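Local coordinates for protein putative diguanylate cyclase (GGDEF) with PAS/PAC domain (Rhodopseudomonas palustris, PDB 3LIF) that probably makes the second messenger cyclic di-GMP from two GTP as a membrane-bound diguanylate cyclase, of which this chain is the extracellular sensor domain, at residues A[204-209]-A[223-228]; A[170-175]-A[194-199]; A[34-39]-A[130-135]; A[27-32]-A[228-233]. All blocks are in the same frame, centred on the assembly; numbering follows the deposited sequence. Where two conformers were deposited one is given.

Contact 1: A[204-209]-A[223-228]; sequences SPDGYY and AYRRVS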
# COMPACT_ATOMS: atom_id res chain seq x y z
N SER A 204 -15.43 -0.20 -14.79
CA SER A 204 -15.30 -1.50 -14.16
C SER A 204 -13.92 -2.02 -13.86
O SER A 204 -12.94 -1.38 -14.20
CB SER A 204 -15.90 -2.51 -15.14
OG SER A 204 -14.93 -3.38 -15.75
N PRO A 205 -13.81 -3.04 -13.01
CA PRO A 205 -12.96 -2.93 -11.87
C PRO A 205 -11.74 -3.84 -12.19
O PRO A 205 -10.75 -3.82 -11.43
CB PRO A 205 -13.74 -3.67 -10.75
CG PRO A 205 -14.65 -4.59 -11.44
CD PRO A 205 -15.06 -3.77 -12.64
N ASP A 206 -11.70 -4.59 -13.31
CA ASP A 206 -10.84 -4.42 -14.49
C ASP A 206 -11.46 -4.48 -15.89
O ASP A 206 -12.69 -4.81 -16.05
CB ASP A 206 -10.07 -5.73 -14.44
CG ASP A 206 -11.07 -6.96 -14.44
OD1 ASP A 206 -11.69 -7.32 -13.41
OD2 ASP A 206 -11.31 -7.53 -15.51
N GLY A 207 -10.62 -4.35 -16.94
CA GLY A 207 -9.19 -4.42 -16.87
C GLY A 207 -8.19 -4.36 -18.06
O GLY A 207 -7.02 -4.62 -17.78
N TYR A 208 -8.49 -3.97 -19.31
CA TYR A 208 -7.33 -3.89 -20.30
C TYR A 208 -7.40 -2.96 -21.51
O TYR A 208 -8.33 -3.04 -22.24
CB TYR A 208 -7.12 -5.26 -20.89
CG TYR A 208 -5.90 -5.49 -21.75
CD1 TYR A 208 -4.68 -5.87 -21.18
CD2 TYR A 208 -5.98 -5.42 -23.15
CE1 TYR A 208 -3.54 -6.13 -21.97
CE2 TYR A 208 -4.86 -5.67 -23.97
CZ TYR A 208 -3.64 -6.03 -23.37
OH TYR A 208 -2.53 -6.28 -24.15
N TYR A 209 -6.40 -2.13 -21.81
CA TYR A 209 -6.60 -1.15 -22.89
C TYR A 209 -5.35 -0.39 -23.31
O TYR A 209 -4.30 -0.52 -22.71
CB TYR A 209 -7.68 -0.12 -22.53
CG TYR A 209 -7.35 0.71 -21.32
CD1 TYR A 209 -6.64 1.88 -21.44
CD2 TYR A 209 -7.74 0.31 -20.05
CE1 TYR A 209 -6.31 2.62 -20.32
CE2 TYR A 209 -7.41 1.04 -18.93
CZ TYR A 209 -6.71 2.20 -19.06
OH TYR A 209 -6.37 2.94 -17.93
N ALA A 223 -3.02 -3.45 -18.32
CA ALA A 223 -4.06 -4.21 -17.68
C ALA A 223 -4.09 -3.72 -16.22
O ALA A 223 -3.02 -3.46 -15.62
CB ALA A 223 -3.74 -5.68 -17.73
N TYR A 224 -5.30 -3.56 -15.69
CA TYR A 224 -5.51 -3.15 -14.32
C TYR A 224 -6.58 -3.98 -13.68
O TYR A 224 -7.46 -4.50 -14.35
CB TYR A 224 -5.98 -1.72 -14.26
CG TYR A 224 -7.40 -1.53 -14.72
CD1 TYR A 224 -8.45 -1.72 -13.84
CD2 TYR A 224 -7.71 -1.18 -16.08
CE1 TYR A 224 -9.78 -1.53 -14.24
CE2 TYR A 224 -9.02 -0.99 -16.51
CZ TYR A 224 -10.05 -1.17 -15.57
OH TYR A 224 -11.37 -1.01 -15.89
N ARG A 225 -6.53 -4.02 -12.37
CA ARG A 225 -7.49 -4.75 -11.56
C ARG A 225 -7.61 -4.21 -10.11
O ARG A 225 -6.61 -4.05 -9.38
CB ARG A 225 -7.10 -6.24 -11.53
CG ARG A 225 -8.12 -7.09 -10.81
CD ARG A 225 -7.68 -8.50 -10.71
NE ARG A 225 -7.26 -9.00 -12.02
CZ ARG A 225 -8.04 -9.70 -12.87
NH1 ARG A 225 -9.29 -9.98 -12.56
NH2 ARG A 225 -7.55 -10.11 -14.03
N ARG A 226 -8.84 -3.92 -9.68
CA ARG A 226 -9.09 -3.59 -8.26
C ARG A 226 -8.52 -4.69 -7.41
O ARG A 226 -8.68 -5.87 -7.75
CB ARG A 226 -10.55 -3.46 -7.93
CG ARG A 226 -11.09 -2.17 -8.42
CD ARG A 226 -12.36 -1.78 -7.69
NE ARG A 226 -13.00 -0.63 -8.34
CZ ARG A 226 -12.72 0.65 -8.08
NH1 ARG A 226 -13.36 1.57 -8.73
NH2 ARG A 226 -11.81 1.02 -7.20
N VAL A 227 -7.86 -4.31 -6.32
CA VAL A 227 -7.33 -5.24 -5.39
C VAL A 227 -8.42 -5.72 -4.41
O VAL A 227 -9.04 -4.99 -3.64
CB VAL A 227 -6.20 -4.59 -4.61
CG1 VAL A 227 -5.86 -5.40 -3.31
CG2 VAL A 227 -5.04 -4.34 -5.51
N SER A 228 -8.67 -7.00 -4.42
CA SER A 228 -9.69 -7.48 -3.53
C SER A 228 -9.48 -7.09 -2.02
O SER A 228 -8.38 -7.24 -1.46
CB SER A 228 -9.85 -8.98 -3.73
OG SER A 228 -10.45 -9.47 -2.58

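Contact 2: A[170-175]-A[194-199]; sequences SLLHSD and MVLFQK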
# COMPACT_ATOMS: atom_id res chain seq x y z
N SER A 170 2.36 -0.84 -11.27
CA SER A 170 2.03 0.15 -10.23
C SER A 170 1.10 -0.38 -9.20
O SER A 170 0.21 -1.23 -9.50
CB SER A 170 1.34 1.34 -10.83
OG SER A 170 2.25 1.93 -11.70
N LEU A 171 1.23 0.17 -8.00
CA LEU A 171 0.25 -0.09 -6.98
C LEU A 171 -0.36 1.24 -6.65
O LEU A 171 0.35 2.15 -6.25
CB LEU A 171 0.91 -0.71 -5.77
CG LEU A 171 -0.04 -0.91 -4.58
CD1 LEU A 171 -1.13 -1.83 -4.91
CD2 LEU A 171 0.67 -1.36 -3.34
N LEU A 172 -1.67 1.38 -6.86
CA LEU A 172 -2.33 2.64 -6.57
C LEU A 172 -3.50 2.53 -5.61
O LEU A 172 -4.05 1.45 -5.36
CB LEU A 172 -2.78 3.38 -7.83
CG LEU A 172 -1.74 3.48 -8.95
CD1 LEU A 172 -2.14 2.51 -10.12
CD2 LEU A 172 -1.59 4.89 -9.43
N HIS A 173 -3.85 3.68 -5.03
CA HIS A 173 -4.99 3.69 -4.17
C HIS A 173 -6.16 3.85 -5.11
O HIS A 173 -6.09 4.52 -6.18
CB HIS A 173 -4.94 4.86 -3.22
CG HIS A 173 -6.02 4.84 -2.20
ND1 HIS A 173 -7.32 5.24 -2.48
CD2 HIS A 173 -6.00 4.49 -0.88
CE1 HIS A 173 -8.04 5.14 -1.37
NE2 HIS A 173 -7.28 4.65 -0.40
N SER A 174 -7.26 3.22 -4.73
CA SER A 174 -8.48 3.41 -5.44
C SER A 174 -8.76 4.88 -5.86
O SER A 174 -9.38 5.12 -6.86
CB SER A 174 -9.58 2.92 -4.55
OG SER A 174 -10.77 3.29 -5.14
N ASP A 175 -8.27 5.86 -5.10
CA ASP A 175 -8.55 7.28 -5.43
C ASP A 175 -7.47 7.96 -6.24
O ASP A 175 -7.47 9.18 -6.38
CB ASP A 175 -8.85 8.15 -4.18
CG ASP A 175 -7.66 8.28 -3.23
OD1 ASP A 175 -6.44 8.25 -3.64
OD2 ASP A 175 -7.96 8.39 -2.03
N MSE A 194 -5.36 10.31 -14.74
CA MSE A 194 -5.26 9.19 -15.66
C MSE A 194 -6.67 8.66 -16.10
O MSE A 194 -7.69 8.68 -15.36
CB MSE A 194 -4.43 8.02 -15.05
CG MSE A 194 -2.88 8.10 -15.11
SE MSE A 194 -2.26 6.63 -14.11
CE MSE A 194 -1.36 7.87 -13.00
N VAL A 195 -6.67 8.12 -17.30
CA VAL A 195 -7.82 7.53 -17.87
C VAL A 195 -8.29 6.41 -16.96
O VAL A 195 -9.53 6.19 -16.79
CB VAL A 195 -7.45 6.97 -19.30
CG1 VAL A 195 -8.43 5.96 -19.76
CG2 VAL A 195 -7.37 8.14 -20.29
N LEU A 196 -7.32 5.65 -16.44
CA LEU A 196 -7.61 4.60 -15.47
C LEU A 196 -8.67 5.04 -14.44
O LEU A 196 -9.59 4.26 -14.10
CB LEU A 196 -6.34 4.31 -14.70
CG LEU A 196 -6.07 2.89 -14.24
CD1 LEU A 196 -5.20 2.95 -12.99
CD2 LEU A 196 -7.35 1.98 -14.10
N PHE A 197 -8.53 6.27 -13.93
CA PHE A 197 -9.46 6.74 -12.93
C PHE A 197 -10.63 7.53 -13.49
O PHE A 197 -11.74 7.46 -12.92
CB PHE A 197 -8.74 7.48 -11.77
CG PHE A 197 -7.72 6.62 -11.06
CD1 PHE A 197 -8.10 5.77 -10.03
CD2 PHE A 197 -6.38 6.64 -11.44
CE1 PHE A 197 -7.17 4.97 -9.38
CE2 PHE A 197 -5.43 5.85 -10.79
CZ PHE A 197 -5.83 4.99 -9.79
N GLN A 198 -10.42 8.28 -14.58
CA GLN A 198 -11.50 9.05 -15.17
C GLN A 198 -12.57 8.17 -15.86
O GLN A 198 -13.76 8.44 -15.72
CB GLN A 198 -10.95 10.08 -16.12
CG GLN A 198 -10.10 11.18 -15.43
CD GLN A 198 -10.89 11.97 -14.39
OE1 GLN A 198 -10.48 12.09 -13.27
NE2 GLN A 198 -12.02 12.54 -14.80
N LYS A 199 -12.20 7.08 -16.55
CA LYS A 199 -13.22 6.31 -17.30
C LYS A 199 -13.16 4.78 -17.03
O LYS A 199 -14.19 4.15 -16.76
CB LYS A 199 -13.10 6.64 -18.79
CG LYS A 199 -13.13 8.18 -19.14
CD LYS A 199 -14.31 8.36 -20.03
CE LYS A 199 -15.22 9.58 -19.76
NZ LYS A 199 -14.63 10.80 -20.32

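Contact 3: A[34-39]-A[130-135]; sequences GADVVL and VSRRLE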
# COMPACT_ATOMS: atom_id res chain seq x y z
N GLY A 34 -1.70 -9.85 5.63
CA GLY A 34 -0.66 -10.22 6.55
C GLY A 34 -0.52 -9.18 7.63
O GLY A 34 -0.41 -9.52 8.80
N ALA A 35 -0.54 -7.90 7.22
CA ALA A 35 -0.30 -6.78 8.08
C ALA A 35 -1.51 -6.61 8.96
O ALA A 35 -1.37 -6.36 10.15
CB ALA A 35 -0.06 -5.53 7.25
N ASP A 36 -2.70 -6.76 8.39
CA ASP A 36 -3.89 -6.64 9.19
C ASP A 36 -3.83 -7.61 10.36
O ASP A 36 -4.03 -7.26 11.52
CB ASP A 36 -5.08 -6.99 8.35
CG ASP A 36 -6.35 -6.42 8.91
OD1 ASP A 36 -6.27 -5.83 10.05
OD2 ASP A 36 -7.39 -6.48 8.19
N VAL A 37 -3.53 -8.86 10.07
CA VAL A 37 -3.45 -9.85 11.10
C VAL A 37 -2.48 -9.36 12.20
O VAL A 37 -2.78 -9.45 13.40
CB VAL A 37 -3.07 -11.29 10.50
CG1 VAL A 37 -2.32 -12.13 11.50
CG2 VAL A 37 -4.32 -12.02 10.03
N VAL A 38 -1.31 -8.87 11.81
CA VAL A 38 -0.39 -8.47 12.86
C VAL A 38 -0.92 -7.30 13.72
O VAL A 38 -0.79 -7.30 14.96
CB VAL A 38 0.94 -8.12 12.31
CG1 VAL A 38 1.70 -7.31 13.31
CG2 VAL A 38 1.68 -9.38 11.98
N LEU A 39 -1.53 -6.29 13.08
CA LEU A 39 -1.94 -5.14 13.84
C LEU A 39 -2.96 -5.68 14.80
O LEU A 39 -2.96 -5.36 16.00
CB LEU A 39 -2.49 -3.98 13.00
CG LEU A 39 -1.43 -3.22 12.17
CD1 LEU A 39 -1.63 -1.75 12.23
CD2 LEU A 39 -0.08 -3.52 12.59
N VAL A 130 -0.41 2.28 7.56
CA VAL A 130 -1.58 1.43 7.74
C VAL A 130 -1.86 1.47 9.25
O VAL A 130 -0.89 1.60 10.07
CB VAL A 130 -1.14 0.01 7.24
CG1 VAL A 130 -0.51 -0.85 8.38
CG2 VAL A 130 -2.20 -0.67 6.47
N SER A 131 -3.13 1.42 9.66
CA SER A 131 -3.41 1.66 11.08
C SER A 131 -4.72 1.06 11.59
O SER A 131 -5.69 0.90 10.85
CB SER A 131 -3.36 3.19 11.38
OG SER A 131 -4.53 3.87 10.93
N ARG A 132 -4.75 0.78 12.90
CA ARG A 132 -5.95 0.19 13.53
C ARG A 132 -6.31 0.88 14.85
O ARG A 132 -5.43 1.22 15.66
CB ARG A 132 -5.85 -1.37 13.65
CG ARG A 132 -6.70 -2.07 12.58
CD ARG A 132 -6.45 -3.60 12.37
NE ARG A 132 -7.52 -4.36 13.03
CZ ARG A 132 -8.58 -3.72 13.49
NH1 ARG A 132 -8.62 -2.40 13.29
NH2 ARG A 132 -9.56 -4.37 14.09
N ARG A 133 -7.60 1.09 15.08
CA ARG A 133 -8.08 1.60 16.37
C ARG A 133 -7.83 0.70 17.58
O ARG A 133 -8.29 -0.45 17.56
CB ARG A 133 -9.57 1.77 16.28
CG ARG A 133 -10.20 2.30 17.52
CD ARG A 133 -11.68 2.02 17.49
NE ARG A 133 -12.41 3.26 17.67
CZ ARG A 133 -13.20 3.52 18.70
NH1 ARG A 133 -13.37 2.57 19.65
NH2 ARG A 133 -13.80 4.72 18.77
N LEU A 134 -7.13 1.19 18.62
CA LEU A 134 -7.01 0.49 19.95
C LEU A 134 -8.23 0.69 20.84
O LEU A 134 -8.91 1.73 20.77
CB LEU A 134 -5.81 0.99 20.70
CG LEU A 134 -4.57 0.76 19.87
CD1 LEU A 134 -3.39 1.21 20.69
CD2 LEU A 134 -4.47 -0.73 19.42
N GLU A 135 -8.53 -0.30 21.66
CA GLU A 135 -9.73 -0.23 22.49
C GLU A 135 -9.44 -0.86 23.85
O GLU A 135 -8.53 -1.70 24.01
CB GLU A 135 -10.95 -0.88 21.81
CG GLU A 135 -11.62 0.04 20.81
CD GLU A 135 -12.87 -0.57 20.17
OE1 GLU A 135 -13.44 0.13 19.31
OE2 GLU A 135 -13.26 -1.72 20.50

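Contact 4: A[27-32]-A[228-233]; sequences HATHTF and SRYPLV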
# COMPACT_ATOMS: atom_id res chain seq x y z
N HIS A 27 -1.35 -10.72 -4.58
CA HIS A 27 -0.21 -10.41 -3.78
C HIS A 27 -0.52 -9.21 -2.85
O HIS A 27 -0.08 -9.19 -1.67
CB HIS A 27 0.91 -10.07 -4.69
CG HIS A 27 2.13 -9.69 -3.98
ND1 HIS A 27 2.48 -8.38 -3.74
CD2 HIS A 27 3.15 -10.45 -3.50
CE1 HIS A 27 3.65 -8.34 -3.14
NE2 HIS A 27 4.08 -9.58 -2.98
N ALA A 28 -1.26 -8.21 -3.36
CA ALA A 28 -1.52 -7.02 -2.56
C ALA A 28 -2.44 -7.50 -1.48
O ALA A 28 -2.14 -7.34 -0.29
CB ALA A 28 -2.16 -5.92 -3.36
N THR A 29 -3.53 -8.13 -1.88
CA THR A 29 -4.44 -8.61 -0.87
C THR A 29 -3.70 -9.40 0.22
O THR A 29 -3.85 -9.12 1.40
CB THR A 29 -5.58 -9.44 -1.41
OG1 THR A 29 -6.39 -8.65 -2.30
CG2 THR A 29 -6.43 -9.89 -0.23
N HIS A 30 -2.88 -10.35 -0.16
CA HIS A 30 -2.24 -11.20 0.84
C HIS A 30 -1.30 -10.36 1.71
O HIS A 30 -1.24 -10.57 2.93
CB HIS A 30 -1.47 -12.40 0.23
CG HIS A 30 -2.32 -13.44 -0.44
ND1 HIS A 30 -3.61 -13.73 -0.03
CD2 HIS A 30 -2.06 -14.28 -1.48
CE1 HIS A 30 -4.11 -14.68 -0.81
NE2 HIS A 30 -3.18 -15.03 -1.69
N THR A 31 -0.57 -9.42 1.09
CA THR A 31 0.38 -8.60 1.86
C THR A 31 -0.31 -7.71 2.90
O THR A 31 0.05 -7.70 4.07
CB THR A 31 1.17 -7.71 0.98
OG1 THR A 31 1.85 -8.50 -0.00
CG2 THR A 31 2.15 -6.92 1.80
N PHE A 32 -1.33 -6.97 2.49
CA PHE A 32 -2.09 -6.21 3.48
C PHE A 32 -2.75 -7.09 4.53
O PHE A 32 -2.74 -6.73 5.72
CB PHE A 32 -3.06 -5.21 2.82
CG PHE A 32 -2.33 -4.03 2.24
CD1 PHE A 32 -1.77 -4.10 0.98
CD2 PHE A 32 -2.14 -2.88 3.00
CE1 PHE A 32 -1.04 -3.02 0.46
CE2 PHE A 32 -1.46 -1.79 2.46
CZ PHE A 32 -0.88 -1.88 1.22
N SER A 228 -8.67 -7.00 -4.42
CA SER A 228 -9.69 -7.48 -3.53
C SER A 228 -9.48 -7.09 -2.02
O SER A 228 -8.38 -7.24 -1.46
CB SER A 228 -9.85 -8.98 -3.73
OG SER A 228 -10.45 -9.47 -2.58
N ARG A 229 -10.54 -6.55 -1.40
CA ARG A 229 -10.59 -6.41 0.05
C ARG A 229 -9.86 -5.17 0.63
O ARG A 229 -9.83 -5.00 1.87
CB ARG A 229 -10.05 -7.71 0.66
CG ARG A 229 -10.88 -8.27 1.80
CD ARG A 229 -11.06 -9.77 1.78
NE ARG A 229 -9.93 -10.49 2.33
CZ ARG A 229 -9.28 -11.44 1.66
NH1 ARG A 229 -9.66 -11.76 0.43
NH2 ARG A 229 -8.25 -12.06 2.21
N TYR A 230 -9.26 -4.32 -0.23
CA TYR A 230 -8.63 -3.04 0.16
C TYR A 230 -8.82 -2.04 -0.99
O TYR A 230 -8.79 -2.45 -2.13
CB TYR A 230 -7.12 -3.19 0.44
CG TYR A 230 -6.89 -4.18 1.50
CD1 TYR A 230 -6.95 -3.80 2.85
CD2 TYR A 230 -6.68 -5.54 1.20
CE1 TYR A 230 -6.79 -4.71 3.85
CE2 TYR A 230 -6.53 -6.49 2.25
CZ TYR A 230 -6.60 -6.05 3.57
OH TYR A 230 -6.42 -6.92 4.64
N PRO A 231 -8.98 -0.73 -0.68
CA PRO A 231 -9.14 0.26 -1.78
C PRO A 231 -7.82 0.52 -2.58
O PRO A 231 -7.29 1.65 -2.58
CB PRO A 231 -9.55 1.52 -1.04
CG PRO A 231 -8.85 1.41 0.34
CD PRO A 231 -8.83 -0.09 0.65
N LEU A 232 -7.28 -0.51 -3.22
CA LEU A 232 -6.05 -0.39 -4.00
C LEU A 232 -6.33 -0.87 -5.43
O LEU A 232 -7.28 -1.60 -5.66
CB LEU A 232 -4.96 -1.25 -3.35
CG LEU A 232 -4.69 -0.88 -1.89
CD1 LEU A 232 -3.68 -1.81 -1.23
CD2 LEU A 232 -4.16 0.56 -1.82
N VAL A 233 -5.52 -0.47 -6.40
CA VAL A 233 -5.63 -0.99 -7.75
C VAL A 233 -4.23 -1.40 -8.17
O VAL A 233 -3.26 -0.80 -7.74
CB VAL A 233 -6.07 0.13 -8.69
CG1 VAL A 233 -6.38 -0.42 -10.09
CG2 VAL A 233 -7.28 0.79 -8.11
O HOH W 1 -6.82 -9.00 -4.88

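Contact 1: A[204-209]-A[223-228]
CA of Gly207 covers one face of the Tyr224 ring, 3.5 Å from its centroid and offset toward the rim, in a CH-pi contact. Ser204 O and Tyr209 CD2 lie at the edge of the Tyr224 ring, in its plane. The Tyr209 side chain crosses that of Tyr224 at about a right angle, with CE2 of Tyr209 3.5 Å from CE2 of Tyr224. The Tyr208 ring meets CB of Ala223, its antiparallel non-hydrogen-bonded partner, edge-on at CD1. CG of Tyr224 stands between its own N and C (chi1 72°). From there the ring runs past Gly207, and its hydroxyl donates to Ser204 O in a bond of doubtful, very short length. Arg226 N gives a nearly straight bond (174°) to Pro205 O. Tyr224 N bonds to Gly207 O at 2.9 Å. Arg226 CG also rests on Pro205 CB at 3.8 Å, and its NH2 makes a weak hydrogen bond to Ser174 OG. An alanine in place of Arg226 would probably uncover Pro205 CB and leave Ser174 OG without this partner. The salt bridge from Asp206 OD1 to Arg225 NH1 is long, at 3.7 Å, and the oxygen lies off the guanidinium plane. NE and NH2 of Arg225 donate instead to Ser21 OG and Arg18 O of helix 5-47. The backbone bonds at Pro205 and Gly207 thus join the strands, while Asp206 and Arg225 attract by charge alone.

Contact 2: A[170-175]-A[194-199]
Phe197 turns the edge of its ring to Leu172, with CZ of Phe197 4.0 Å from CB of Leu172. CE2 on the same ring lies 4.2 Å from CD2 of Leu172. The two side chains cross obliquely. CG of Phe197 is anti to its own carbonyl carbon (chi1 -59°), and the ring extends from there to the end of the strand. CE1 of Phe197 comes within 3.4 Å of Ser174 O, and it is equally near His173 O. Neither oxygen has a hydrogen bond to the helix segment, so these are van der Waals contacts. Leu196 adds a second apolar touch, its CD1 4.2 Å from CD1 of Leu172. The strand belongs to the later of the two PAS-like domains of this PDC fold, a five-stranded antiparallel sheet in the order 2-1-5-4-3. Helix 195-203 packs on one face of that sheet, and helix 5-47 lies against the other. Leu172 and Leu196 both reach Thr235 on the neighbouring strand 232-239, and Leu196 also meets Tyr209. Past the strand end, Asp175 N donates to His173 ND1 at 2.9 Å, in the plane of the imidazole. This bond spans the turn that carries Ser174 O, and probably helps hold it. Asp175 OD2 forms a salt bridge with Arg177. At the start of the helix, Met194, a selenomethionine, takes the N-cap position, and its O accepts from both Phe197 N and Gln198 N.

Contact 3: A[34-39]-A[130-135]
Asp36 and Arg132 form a salt bridge, with OD1 of Asp36 3.6 Å from NE of Arg132. The carboxylate and guanidinium planes stand 81° apart. The geometry does not make a hydrogen bond, so the attraction is mainly one of charge. OD1 of Asp36 also lies beside CD of Arg132. CB of Leu39 touches that same CD from the helix side, at 4.0 Å. The bend of the Arg132 chain at chi3 (102°) sets the position of NE, the atom paired with Asp36 OD1. Further along Leu39, CD1 reaches CG1 of Val130 at 4.1 Å and CA of Ser131 at 4.0 Å. In the next shell, Asp40 OD2 makes a long, weak ion pair with Arg132 NE. This would spread negative charge around the buried arginine. Leu39 also packs on Val145, and Val130 on Phe32 and Leu112. The backbone of Val130 bonds to Ala147 and that of Arg132 to Val145, which sets strand 126-135 beside strand 141-149. Here the long helix 5-47 lies on the five-stranded antiparallel sheet of the first PAS-like domain, as in tandem PDC (dCache) sensors.

Contact 4: A[27-32]-A[228-233]
Phe32 begins its contact at CB, which sits over the centre of the Tyr230 ring. CB of Phe32 is 3.7 Å from the Tyr230 centroid and 11° off the ring normal, a CH-pi contact. CG is anti to the carbonyl carbon (chi1 -73°). Beyond it, the Phe32 ring takes CD1 of Leu232 over one face. CE1 of Phe32 is nearest, at 3.4 Å from Leu232 CD1, with CD1 and CZ of the ring a little further off. The Phe32 and Leu232 side chains meet tip to tip. The Phe32 and Tyr230 rings are oblique, at 39°. The Tyr230 hydroxyl lies beside the Phe32 carbonyl carbon and is hydrogen-bonded to Gln33 NE2. An alanine in place of Tyr230 would probably leave CB of Phe32 without its aromatic cover and Gln33 NE2 without its phenol partner. One turn earlier, Thr29 OG1 donates to Ser228 O at 2.6 Å, in the carbonyl plane and on a lone pair. A water closes the bridge: it donates to Thr29 OG1 and accepts from Ser228 N at 2.8 Å. CG2 of Thr29 lies over a face of the Arg229 guanidinium, 3.7 Å from NH2. Pro231 is the centre of an inverse gamma turn, in which Leu232 N bonds to Tyr230 O. The turn leads from Tyr230 into strand 232-239. The contact fastens the connection between strands 219-226 and 232-239 of the later PAS-like domain to the long helix 5-47, the shared spine of a tandem PDC sensor.

Helix 5-47 comes first and opens two contacts. Residues 27-32 open contact 4, and 34-39 open contact 3. Contact 3 closes at 130-135, tying the helix to the sheet of the first domain. Contact 2 then runs from 170-175 to 194-199, strand to helix within the later domain. Contact 1 follows, closing the hairpin of strands 206-212 and 219-226. Contact 4 closes last, at 228-233, and shares Ser228 with contact 1. Contacts 3, 2 and 1 stand in series, all nested inside the loop of contact 4, and none cross. Contacts 1, 2 and 4 all reach the later sheet, where strand 232-239 lies between 168-173 and 219-226.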